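Local structure of putative thiosugar synthase (Amycolatopsis orientalis, 4N6F) at residues 99-104 against 133-138. The protein probably transfers sulphur from a carrier protein to a phosphosugar in 2-thiosugar biosynthesis, as a TIM-barrel relative of the thiazole synthase ThiG. Numbering follows the deposited sequence.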
loop_
_atom_site.group_PDB
_atom_site.type_symbol
_atom_site.label_atom_id
_atom_site.label_comp_id
_atom_site.label_asym_id
_atom_site.label_seq_id
_atom_site.Cartn_x
_atom_site.Cartn_y
_atom_site.Cartn_z
ATOM N N ILE A 99 15.829 35.604 2.163
ATOM C CA ILE A 99 16.429 35.615 3.506
ATOM C C ILE A 99 17.029 34.251 3.831
ATOM O O ILE A 99 18.158 34.165 4.311
ATOM C CB ILE A 99 15.419 36.045 4.605
ATOM C CG1 ILE A 99 15.389 37.578 4.736
ATOM C CG2 ILE A 99 15.790 35.451 5.963
ATOM C CD1 ILE A 99 14.624 38.307 3.648
ATOM N N LEU A 100 16.262 33.196 3.568
ATOM C CA LEU A 100 16.728 31.823 3.746
ATOM C C LEU A 100 18.102 31.581 3.115
ATOM O O LEU A 100 18.982 30.978 3.730
ATOM C CB LEU A 100 15.717 30.857 3.130
ATOM C CG LEU A 100 16.215 29.426 2.910
ATOM C CD1 LEU A 100 16.291 28.696 4.245
ATOM C CD2 LEU A 100 15.321 28.692 1.923
ATOM N N ARG A 101 18.263 32.029 1.874
ATOM C CA ARG A 101 19.514 31.859 1.139
ATOM C C ARG A 101 20.633 32.705 1.746
ATOM O O ARG A 101 21.727 32.209 1.981
ATOM C CB ARG A 101 19.309 32.237 -0.335
ATOM C CG ARG A 101 20.555 32.137 -1.209
ATOM C CD ARG A 101 20.292 32.732 -2.583
ATOM N NE ARG A 101 19.894 34.142 -2.480
ATOM C CZ ARG A 101 19.045 34.770 -3.298
ATOM N NH1 ARG A 101 18.469 34.134 -4.316
ATOM N NH2 ARG A 101 18.760 36.053 -3.090
ATOM N N ASP A 102 20.346 33.977 1.997
ATOM C CA ASP A 102 21.347 34.915 2.523
ATOM C C ASP A 102 21.755 34.591 3.964
ATOM O O ASP A 102 22.933 34.640 4.297
ATOM C CB ASP A 102 20.829 36.357 2.436
ATOM C CG ASP A 102 20.533 36.793 1.005
ATOM O OD1 ASP A 102 21.146 36.243 0.061
ATOM O OD2 ASP A 102 19.683 37.689 0.823
ATOM N N SER A 103 20.783 34.250 4.806
ATOM C CA SER A 103 21.045 33.970 6.219
ATOM C C SER A 103 21.647 32.581 6.463
ATOM O O SER A 103 22.510 32.429 7.325
ATOM C CB SER A 103 19.765 34.140 7.052
ATOM O OG SER A 103 18.826 33.110 6.784
ATOM N N LEU A 104 21.200 31.574 5.709
ATOM C CA LEU A 104 21.640 30.190 5.932
ATOM C C LEU A 104 22.490 29.577 4.827
ATOM O O LEU A 104 23.049 28.498 5.022
ATOM C CB LEU A 104 20.429 29.280 6.131
ATOM C CG LEU A 104 19.528 29.525 7.333
ATOM C CD1 LEU A 104 18.433 28.466 7.342
ATOM C CD2 LEU A 104 20.332 29.497 8.625
ATOM N N ARG A 133 13.940 31.251 -9.786
ATOM C CA ARG A 133 14.828 30.536 -10.721
ATOM C C ARG A 133 15.852 31.464 -11.367
ATOM O O ARG A 133 16.994 31.053 -11.607
ATOM C CB ARG A 133 14.027 29.816 -11.817
ATOM C CG ARG A 133 13.381 28.503 -11.371
ATOM C CD ARG A 133 14.411 27.467 -10.957
ATOM N NE ARG A 133 15.353 27.193 -12.036
ATOM C CZ ARG A 133 16.619 26.798 -11.887
ATOM N NH1 ARG A 133 17.372 26.577 -12.962
ATOM N NH2 ARG A 133 17.149 26.631 -10.681
ATOM N N ALA A 134 15.455 32.709 -11.641
ATOM C CA ALA A 134 16.386 33.714 -12.195
ATOM C C ALA A 134 17.559 33.974 -11.258
ATOM O O ALA A 134 18.646 34.328 -11.702
ATOM C CB ALA A 134 15.660 35.018 -12.497
ATOM N N GLU A 135 17.338 33.787 -9.961
ATOM C CA GLU A 135 18.411 33.904 -8.970
ATOM C C GLU A 135 19.121 32.584 -8.628
ATOM O O GLU A 135 19.877 32.520 -7.666
ATOM C CB GLU A 135 17.859 34.506 -7.694
ATOM C CG GLU A 135 17.257 35.880 -7.897
ATOM C CD GLU A 135 16.580 36.377 -6.648
ATOM O OE1 GLU A 135 15.536 37.045 -6.770
ATOM O OE2 GLU A 135 17.078 36.087 -5.542
ATOM N N GLY A 136 18.881 31.536 -9.407
ATOM C CA GLY A 136 19.548 30.251 -9.182
ATOM C C GLY A 136 19.086 29.434 -7.981
ATOM O O GLY A 136 19.786 28.513 -7.559
ATOM N N MET A 137 17.919 29.740 -7.423
ATOM C CA MET A 137 17.352 28.876 -6.387
ATOM C C MET A 137 16.822 27.574 -7.000
ATOM O O MET A 137 16.348 27.550 -8.141
ATOM C CB MET A 137 16.242 29.584 -5.617
ATOM C CG MET A 137 16.737 30.736 -4.762
ATOM S SD MET A 137 15.791 30.933 -3.242
ATOM C CE MET A 137 16.590 29.713 -2.208
ATOM N N GLU A 138 16.907 26.498 -6.230
ATOM C CA GLU A 138 16.405 25.196 -6.649
ATOM C C GLU A 138 15.058 24.981 -5.981
ATOM O O GLU A 138 14.951 25.094 -4.764
ATOM C CB GLU A 138 17.400 24.106 -6.272
ATOM C CG GLU A 138 18.720 24.172 -7.051
ATOM C CD GLU A 138 18.652 23.565 -8.455
ATOM O OE1 GLU A 138 19.652 23.704 -9.194
ATOM O OE2 GLU A 138 17.632 22.930 -8.833
#
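Arg101, on the last turns of helix 90-104, faces Met137 with 8.4 Å between their CA atoms, where the chain leaves helix 122-134 through a Schellman motif, Gly136 taking the positive phi, and runs into strand 138-143. With CG anti to the backbone N (chi1 179°), the Arg101 chain leaves its helix, then bends at chi3 to turn the guanidinium end-on to Glu135. NH1 lies 2.7 Å from Glu135 OE2 and NH2 3.0 Å from the same Glu135 OE2, the NH1 bond being the straighter (153° at the hydrogen). OE2 sits in the guanidinium plane, but both nitrogens share this one oxygen and the carboxylate plane is tilted 49°, so the pairing is neither two-oxygen nor flat. Glu135 also has Arg98, its strongest polar partner, whose NH2 makes a salt bridge with OE1. Asp102 OD1 makes a longer salt bridge with Arg101 NE (3.5 Å) at the guanidinium edge. Met137 fills in beside these charges: its CG lies 3.8 Å from Arg101 NH1, and its CE reaches 4.4 Å from Leu100 CD2. A methionine in place of Arg101 would probably cost Glu135 OE2 both bonds from this side and Asp102 its salt bridge. The contact thus joins helix 90-104 to the turn between helix 122-134 and strand 138-143, on the outside of the TIM barrel, through alternating charges, with two acids probably stabilising the positive charge of Arg101, beside a loose apolar touch between Leu100 and Met137.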